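Local atomic coordinates of C2 domain protein (Scophthalmus maximus, PDB entry 3W57), a protein that binds calcium ions in the loops at one end of its C2 domain and may have wide pore channel activity. Residues R25-R30 with H124-L129; D43-V48 with T58-N63; R85-D90 with L99-R104. All blocks are in the same frame, centred on the assembly; numbering follows the deposited sequence.

Contact 1: R25-R30 with H124-L129; sequences RLYNLR and HYMYTL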
# COMPACT_ATOMS: atom_id res chain seq x y z
N ARG A 25 7.49 -1.55 10.26
CA ARG A 25 6.44 -0.56 10.37
C ARG A 25 6.28 0.07 9.01
O ARG A 25 7.25 0.55 8.44
CB ARG A 25 6.82 0.51 11.39
CG ARG A 25 5.75 1.57 11.55
CD ARG A 25 6.20 2.66 12.50
NE ARG A 25 5.25 3.77 12.52
CZ ARG A 25 5.58 5.03 12.30
NH1 ARG A 25 6.85 5.35 12.07
NH2 ARG A 25 4.65 5.99 12.33
N LEU A 26 5.05 0.05 8.49
CA LEU A 26 4.76 0.55 7.14
C LEU A 26 3.79 1.72 7.28
O LEU A 26 2.75 1.59 7.91
CB LEU A 26 4.13 -0.58 6.30
CG LEU A 26 3.79 -0.41 4.81
CD1 LEU A 26 2.46 0.30 4.61
CD2 LEU A 26 4.90 0.33 4.06
N TYR A 27 4.15 2.87 6.72
CA TYR A 27 3.39 4.09 7.02
C TYR A 27 3.48 5.14 5.92
O TYR A 27 4.21 4.97 4.94
CB TYR A 27 3.84 4.67 8.37
CG TYR A 27 5.33 4.90 8.55
CD1 TYR A 27 5.86 6.19 8.62
CD2 TYR A 27 6.21 3.83 8.71
CE1 TYR A 27 7.22 6.40 8.80
CE2 TYR A 27 7.58 4.04 8.90
CZ TYR A 27 8.07 5.32 8.95
OH TYR A 27 9.42 5.54 9.14
N ASN A 28 2.73 6.23 6.09
CA ASN A 28 2.74 7.33 5.12
C ASN A 28 2.37 6.94 3.69
O ASN A 28 3.00 7.40 2.73
CB ASN A 28 4.05 8.12 5.16
CG ASN A 28 4.17 8.92 6.44
OD1 ASN A 28 3.26 8.91 7.27
ND2 ASN A 28 5.30 9.60 6.62
N LEU A 29 1.36 6.09 3.57
CA LEU A 29 0.82 5.73 2.25
C LEU A 29 0.09 6.88 1.59
O LEU A 29 -0.72 7.57 2.21
CB LEU A 29 -0.15 4.54 2.35
CG LEU A 29 0.49 3.22 2.79
CD1 LEU A 29 -0.58 2.31 3.38
CD2 LEU A 29 1.19 2.53 1.63
N ARG A 30 0.37 7.09 0.31
CA ARG A 30 -0.34 8.11 -0.44
C ARG A 30 -0.18 7.84 -1.92
O ARG A 30 0.81 7.23 -2.34
CB ARG A 30 0.18 9.49 -0.11
CG ARG A 30 1.65 9.68 -0.42
CD ARG A 30 2.30 10.51 0.70
NE ARG A 30 3.65 10.91 0.33
CZ ARG A 30 4.74 10.18 0.56
NH1 ARG A 30 4.66 8.98 1.14
NH2 ARG A 30 5.92 10.64 0.18
N HIS A 124 3.26 6.23 -3.07
CA HIS A 124 4.44 6.56 -2.26
C HIS A 124 4.25 5.99 -0.87
O HIS A 124 3.13 5.98 -0.37
CB HIS A 124 4.62 8.07 -2.18
CG HIS A 124 4.76 8.73 -3.51
ND1 HIS A 124 5.91 9.37 -3.90
CD2 HIS A 124 3.89 8.84 -4.54
CE1 HIS A 124 5.75 9.86 -5.12
NE2 HIS A 124 4.53 9.55 -5.53
N TYR A 125 5.32 5.50 -0.26
CA TYR A 125 5.23 4.93 1.08
C TYR A 125 6.58 4.95 1.78
O TYR A 125 7.61 5.22 1.15
CB TYR A 125 4.72 3.50 1.01
CG TYR A 125 5.60 2.55 0.22
CD1 TYR A 125 6.50 1.71 0.86
CD2 TYR A 125 5.49 2.46 -1.17
CE1 TYR A 125 7.29 0.82 0.14
CE2 TYR A 125 6.28 1.57 -1.89
CZ TYR A 125 7.17 0.75 -1.23
OH TYR A 125 7.96 -0.13 -1.96
N MET A 126 6.57 4.68 3.08
CA MET A 126 7.80 4.55 3.86
C MET A 126 7.68 3.32 4.72
O MET A 126 6.59 2.92 5.08
CB MET A 126 7.99 5.73 4.82
CG MET A 126 8.10 7.07 4.19
SD MET A 126 8.34 8.24 5.52
CE MET A 126 9.86 7.68 6.25
N TYR A 127 8.81 2.73 5.06
CA TYR A 127 8.81 1.70 6.09
C TYR A 127 10.07 1.79 6.94
O TYR A 127 11.09 2.36 6.52
CB TYR A 127 8.65 0.30 5.49
CG TYR A 127 9.88 -0.24 4.80
CD1 TYR A 127 10.85 -0.92 5.52
CD2 TYR A 127 10.07 -0.07 3.44
CE1 TYR A 127 11.99 -1.42 4.90
CE2 TYR A 127 11.20 -0.56 2.81
CZ TYR A 127 12.16 -1.23 3.55
OH TYR A 127 13.28 -1.71 2.91
N THR A 128 9.96 1.26 8.15
CA THR A 128 11.10 1.16 9.04
C THR A 128 11.20 -0.29 9.46
O THR A 128 10.22 -0.85 9.96
CB THR A 128 10.93 2.05 10.28
OG1 THR A 128 10.94 3.44 9.89
CG2 THR A 128 12.07 1.79 11.25
N LEU A 129 12.35 -0.91 9.23
CA LEU A 129 12.63 -2.26 9.73
C LEU A 129 13.67 -2.18 10.84
O LEU A 129 14.77 -1.65 10.63
CB LEU A 129 13.11 -3.18 8.60
CG LEU A 129 13.42 -4.64 8.96
CD1 LEU A 129 12.17 -5.41 9.43
CD2 LEU A 129 14.11 -5.37 7.81
O HOH W 1 9.36 4.15 12.31
O HOH W 2 7.59 7.98 0.66
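Y27 carries its CG between its backbone N and carbonyl carbon (chi1 52°), which swings the ring across toward strand 124-129, and M126, whose CG sits beside its backbone N (chi1 -61°), sends SD and CE along the ring that its CB covers. M126 CB lies 4.2 Å from the centroid of the Y27 ring, nearly on the ring normal, as a CH-pi contact; SD follows as an oblique Met-aromatic contact, and CE comes to 3.6 Å from Y27 OH. The guanidinium of R25 takes the opposite face, while R25 NE reaches a salt bridge with E72. At the ring edge Y27 OH and T128 OG1 share a hydrogen bond of 2.7 Å, and a water links T128 OG1 to R25 NH1.

Between the Y27–M126 and R30–H124 pairs the register slips by one residue, a beta bulge. Here R30 folds back: NH1 donates to N28 O at 2.8 Å within the guanidinium plane, and one face of the group rests on H124 CB. A second water joins NH1 to Y125 O.

On the sheet's other face, L26 CD2 meets Y125 CD1 at 3.8 Å and L29 CD2 meets Y125 CB at 3.7 Å. This apolar side looks across the sandwich to L84 and L86 of strand 83-90. In their sheet the two strands are the central pair, flanked by strand 73-78 beside 22-32 and strand 109-116 beside 122-130.

Contact 2: D43-V48 with T58-N63; sequences DGYVKV and TSVNHN. With CA (calcium ion), chain E; CA (calcium ion), chain C.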
# COMPACT_ATOMS: atom_id res chain seq x y z
N ASP A 43 -12.06 5.13 -5.50
CA ASP A 43 -12.27 4.95 -4.06
C ASP A 43 -11.20 4.00 -3.54
O ASP A 43 -11.45 2.82 -3.29
CB ASP A 43 -13.67 4.38 -3.87
CG ASP A 43 -14.68 5.13 -4.71
OD1 ASP A 43 -14.94 6.30 -4.37
OD2 ASP A 43 -15.16 4.59 -5.73
N GLY A 44 -10.00 4.53 -3.37
CA GLY A 44 -8.83 3.69 -3.13
C GLY A 44 -8.66 3.19 -1.71
O GLY A 44 -9.03 3.86 -0.74
N TYR A 45 -8.06 2.01 -1.60
CA TYR A 45 -7.55 1.49 -0.32
C TYR A 45 -6.33 0.64 -0.62
O TYR A 45 -6.10 0.25 -1.77
CB TYR A 45 -8.62 0.71 0.46
CG TYR A 45 -9.08 -0.60 -0.14
CD1 TYR A 45 -8.53 -1.81 0.28
CD2 TYR A 45 -10.07 -0.63 -1.12
CE1 TYR A 45 -8.97 -3.02 -0.26
CE2 TYR A 45 -10.52 -1.84 -1.67
CZ TYR A 45 -9.96 -3.02 -1.24
OH TYR A 45 -10.40 -4.23 -1.76
N VAL A 46 -5.51 0.38 0.40
CA VAL A 46 -4.29 -0.38 0.21
C VAL A 46 -4.31 -1.61 1.09
O VAL A 46 -4.63 -1.53 2.27
CB VAL A 46 -3.04 0.46 0.56
CG1 VAL A 46 -1.77 -0.34 0.30
CG2 VAL A 46 -3.02 1.77 -0.24
N LYS A 47 -3.98 -2.77 0.51
CA LYS A 47 -3.80 -3.99 1.30
C LYS A 47 -2.30 -4.22 1.44
O LYS A 47 -1.55 -3.98 0.50
CB LYS A 47 -4.41 -5.21 0.60
CG LYS A 47 -5.89 -5.16 0.31
CD LYS A 47 -6.34 -6.55 -0.18
CE LYS A 47 -7.75 -6.55 -0.74
NZ LYS A 47 -8.11 -7.93 -1.22
N VAL A 48 -1.89 -4.71 2.61
CA VAL A 48 -0.47 -4.80 2.97
C VAL A 48 -0.09 -6.22 3.38
O VAL A 48 -0.76 -6.82 4.22
CB VAL A 48 -0.13 -3.86 4.14
CG1 VAL A 48 1.34 -3.94 4.48
CG2 VAL A 48 -0.55 -2.42 3.81
N THR A 58 -6.01 -0.45 4.61
CA THR A 58 -6.47 0.88 5.03
C THR A 58 -7.97 0.98 4.85
O THR A 58 -8.58 0.15 4.15
CB THR A 58 -5.85 2.01 4.18
OG1 THR A 58 -6.36 1.96 2.83
CG2 THR A 58 -4.32 1.94 4.17
N SER A 59 -8.56 2.01 5.45
CA SER A 59 -9.92 2.40 5.10
C SER A 59 -9.97 2.86 3.65
O SER A 59 -8.94 3.12 3.02
CB SER A 59 -10.43 3.51 6.00
OG SER A 59 -9.62 4.67 5.90
N VAL A 60 -11.18 2.94 3.12
CA VAL A 60 -11.38 3.43 1.77
C VAL A 60 -11.40 4.96 1.82
O VAL A 60 -12.07 5.56 2.69
CB VAL A 60 -12.72 2.90 1.19
CG1 VAL A 60 -12.98 3.48 -0.18
CG2 VAL A 60 -12.70 1.37 1.12
N ASN A 61 -10.65 5.57 0.92
CA ASN A 61 -10.60 7.02 0.81
C ASN A 61 -11.51 7.39 -0.36
O ASN A 61 -11.09 7.41 -1.51
CB ASN A 61 -9.16 7.49 0.61
CG ASN A 61 -8.97 8.95 0.95
OD1 ASN A 61 -9.81 9.77 0.63
ND2 ASN A 61 -7.86 9.28 1.61
N HIS A 62 -12.79 7.61 -0.06
CA HIS A 62 -13.81 7.72 -1.10
C HIS A 62 -13.65 8.93 -1.99
O HIS A 62 -13.32 10.02 -1.51
CB HIS A 62 -15.20 7.75 -0.47
CG HIS A 62 -15.57 6.46 0.20
ND1 HIS A 62 -16.09 5.39 -0.49
CD2 HIS A 62 -15.46 6.06 1.49
CE1 HIS A 62 -16.30 4.39 0.34
NE2 HIS A 62 -15.93 4.77 1.55
N ASN A 63 -13.87 8.70 -3.29
CA ASN A 63 -13.92 9.79 -4.26
C ASN A 63 -12.74 10.72 -4.16
O ASN A 63 -12.89 11.95 -4.05
CB ASN A 63 -15.22 10.55 -4.08
CG ASN A 63 -16.41 9.68 -4.29
OD1 ASN A 63 -16.46 8.95 -5.28
ND2 ASN A 63 -17.37 9.71 -3.36
CA CA E . -16.26 6.86 -6.35
CA CA C . -15.10 2.48 -6.98
O HOH W 3 -8.91 7.04 -3.15
O HOH W 4 -17.56 3.01 -6.43
O HOH W 5 -18.08 5.71 -5.17
O HOH W 6 -18.12 8.10 -7.39
O HOH W 7 -16.77 5.71 -8.44
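D43 and N63 clamp a calcium ion at the loop end of the C2 beta sandwich, where metal-binding carboxylates gather. Along the D43 side chain, CB packs against V60 CG1 at 3.9 Å. Beyond CG, OD1 binds calcium ion E and accepts a bond from the backbone N of N63 at 2.8 Å, met on its anti side and 21° out of the carboxylate plane. OD2 bridges two metals, lying 2.6 Å from calcium ion E and 2.5 Å from calcium ion C. N63 OD1 joins the first of these at 2.4 Å; three waters and I41 O complete that shell, while D37, D90, E91, D92 and a water bind the second.

Farther from the metals, T58 OG1 accepts a bond from V46 N at 3.0 Å and donates to S59 O, while T58 N returns a bond to V46 O. With a valine in place of T58, V46 N would probably be left without that acceptor and S59 O without the hydroxyl's bond. V60 CG2 touches Y45 CD2, whose ring carries its hydroxyl on to D96. Between these ends N61 N bonds to G44 O, and a water accepts from G44 N and donates to N61 O at 2.8 Å.

Contact 3: R85-D90 with L99-R104; sequences RLEVHD and LGVCQR. With CA (calcium ion), chain C; CA (calcium ion), chain D.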
# COMPACT_ATOMS: atom_id res chain seq x y z
N ARG A 85 4.58 -6.47 0.10
CA ARG A 85 3.66 -6.35 -1.03
C ARG A 85 2.53 -5.38 -0.70
O ARG A 85 1.80 -5.57 0.27
CB ARG A 85 3.11 -7.72 -1.45
CG ARG A 85 2.07 -7.68 -2.59
CD ARG A 85 1.40 -9.05 -2.76
NE ARG A 85 0.45 -9.11 -3.87
CZ ARG A 85 0.75 -9.55 -5.10
NH1 ARG A 85 1.99 -9.95 -5.38
NH2 ARG A 85 -0.17 -9.59 -6.05
N LEU A 86 2.41 -4.34 -1.52
CA LEU A 86 1.37 -3.34 -1.36
C LEU A 86 0.43 -3.39 -2.55
O LEU A 86 0.87 -3.27 -3.68
CB LEU A 86 1.98 -1.94 -1.27
CG LEU A 86 3.05 -1.77 -0.19
CD1 LEU A 86 3.63 -0.35 -0.22
CD2 LEU A 86 2.51 -2.09 1.19
N GLU A 87 -0.86 -3.53 -2.29
CA GLU A 87 -1.86 -3.63 -3.35
C GLU A 87 -2.81 -2.44 -3.26
O GLU A 87 -3.43 -2.21 -2.23
CB GLU A 87 -2.68 -4.92 -3.19
CG GLU A 87 -1.86 -6.20 -3.27
CD GLU A 87 -2.74 -7.44 -3.14
OE1 GLU A 87 -3.95 -7.28 -2.85
OE2 GLU A 87 -2.23 -8.57 -3.33
N VAL A 88 -2.90 -1.67 -4.34
CA VAL A 88 -3.84 -0.55 -4.36
C VAL A 88 -5.10 -0.96 -5.10
O VAL A 88 -5.05 -1.30 -6.30
CB VAL A 88 -3.23 0.68 -5.04
CG1 VAL A 88 -4.21 1.85 -5.01
CG2 VAL A 88 -1.94 1.05 -4.34
N HIS A 89 -6.23 -0.96 -4.39
CA HIS A 89 -7.50 -1.40 -4.97
C HIS A 89 -8.48 -0.24 -5.00
O HIS A 89 -8.39 0.68 -4.19
CB HIS A 89 -8.16 -2.49 -4.12
CG HIS A 89 -7.37 -3.76 -4.02
ND1 HIS A 89 -7.77 -4.93 -4.64
CD2 HIS A 89 -6.25 -4.07 -3.33
CE1 HIS A 89 -6.92 -5.89 -4.35
NE2 HIS A 89 -5.98 -5.40 -3.56
N ASP A 90 -9.43 -0.31 -5.93
CA ASP A 90 -10.61 0.54 -5.91
C ASP A 90 -11.78 -0.24 -5.33
O ASP A 90 -12.11 -1.33 -5.83
CB ASP A 90 -10.98 0.96 -7.33
CG ASP A 90 -12.35 1.62 -7.41
OD1 ASP A 90 -12.59 2.59 -6.67
OD2 ASP A 90 -13.22 1.12 -8.15
N LEU A 99 -5.69 -2.07 -8.90
CA LEU A 99 -5.11 -1.07 -9.78
C LEU A 99 -3.61 -1.21 -9.96
O LEU A 99 -3.07 -0.83 -11.00
CB LEU A 99 -5.44 0.34 -9.29
CG LEU A 99 -6.90 0.63 -8.98
CD1 LEU A 99 -7.04 2.08 -8.54
CD2 LEU A 99 -7.79 0.36 -10.18
N GLY A 100 -2.93 -1.78 -8.97
CA GLY A 100 -1.48 -1.88 -9.01
C GLY A 100 -0.90 -2.57 -7.80
O GLY A 100 -1.51 -2.62 -6.73
N VAL A 101 0.31 -3.10 -7.97
CA VAL A 101 0.98 -3.87 -6.93
C VAL A 101 2.43 -3.42 -6.87
O VAL A 101 3.10 -3.31 -7.90
CB VAL A 101 0.90 -5.40 -7.19
CG1 VAL A 101 1.71 -6.18 -6.14
CG2 VAL A 101 -0.55 -5.88 -7.18
N CYS A 102 2.90 -3.14 -5.66
CA CYS A 102 4.29 -2.75 -5.45
C CYS A 102 4.93 -3.78 -4.53
O CYS A 102 4.41 -4.07 -3.46
CB CYS A 102 4.33 -1.37 -4.81
SG CYS A 102 3.36 -0.16 -5.75
N GLN A 103 6.07 -4.33 -4.94
CA GLN A 103 6.74 -5.37 -4.17
C GLN A 103 8.21 -5.05 -4.03
O GLN A 103 8.85 -4.61 -4.99
CB GLN A 103 6.60 -6.72 -4.87
CG GLN A 103 5.26 -7.39 -4.73
CD GLN A 103 5.36 -8.90 -4.80
OE1 GLN A 103 4.64 -9.62 -4.10
NE2 GLN A 103 6.27 -9.40 -5.64
N ARG A 104 8.76 -5.28 -2.86
CA ARG A 104 10.21 -5.23 -2.71
C ARG A 104 10.67 -5.96 -1.46
O ARG A 104 9.90 -6.17 -0.52
CB ARG A 104 10.71 -3.79 -2.68
CG ARG A 104 10.29 -3.04 -1.43
CD ARG A 104 10.99 -1.69 -1.35
NE ARG A 104 10.81 -0.91 -2.57
CZ ARG A 104 11.76 -0.69 -3.47
NH1 ARG A 104 12.97 -1.19 -3.28
NH2 ARG A 104 11.51 0.03 -4.56
CA CA C . -15.10 2.48 -6.98
CA CA D . -13.73 0.27 -10.48
O HOH W 4 -17.56 3.01 -6.43
O HOH W 8 -11.30 0.72 -10.74
O HOH W 9 -13.31 0.72 -12.92
O HOH W 10 -15.76 -0.47 -11.94
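R85 reaches over V101 to Q103 with a chain extended from CG to NE, CG anti to the backbone N (chi1 177°). V101 CG1 lies over the centre of one guanidinium face, 3.7 Å from R85 CZ, and NH1 donates to Q103 OE1 at 3.0 Å. The guanidinium and amide planes stand 89° apart, and NH1 comes from above the amide carbonyl plane, not along a lone pair. R85 NE makes a straight salt bridge to E87 OE2 at 2.8 Å.

L86 pairs with C102 through two backbone bonds, each nitrogen giving to the other residue's oxygen, and the side chains lie on the face away from R85. E87 comes next, a non-hydrogen-bonded partner of V101; its CG runs alongside V101 CG2 at 4.1 Å. With R85 on OE2 and H89 NE2 donating to OE1 at 2.9 Å in the plane of the imidazole, both carboxylate oxygens are held and the group's rotation is fixed.

At V88 two residues of the partner strand, L99 and G100, stand opposite, which makes a classic beta bulge. V88 O accepts a bond from L99 N at 2.8 Å and from G100 N only weakly, while V88 N gives to G100 O. H89 turns its ring toward Y45. The segment finishes at D90, whose CB lies 4.3 Å from L99 CD1. Its two oxygens chelate calcium ion C, and OD2 also binds calcium ion D at 2.5 Å.

Strand 97-105 forms one edge of its sheet and strand 83-90 lies next to it, with strand 44-50 on its other side. L86, V88 and C102 pack against L123 of strand 122-130 in the facing sheet, and the disulfide from C102 to C115 fastens strand 97-105 to strand 109-116.

From the N terminus, strand 22-32 comes first, and contact 1 is completed only when the chain returns near its C terminus as strand 122-130, closing a long loop. Contacts 2 and 3 both nest inside that loop and follow one another in series: 43-48 with 58-63 closes before 85-90 opens the hairpin to 99-104. Contact 1 belongs to one sheet of the sandwich; contact 3 lies in the facing sheet, and contact 2 ties a loop to strand 44-50 of that sheet, where K47 N bonds to E87 O. Across the core, Y125 packs on L86 and bonds to R104, and L29 touches V46 and T58. Contacts 2 and 3 also share calcium ion C, bound by D43 and D90.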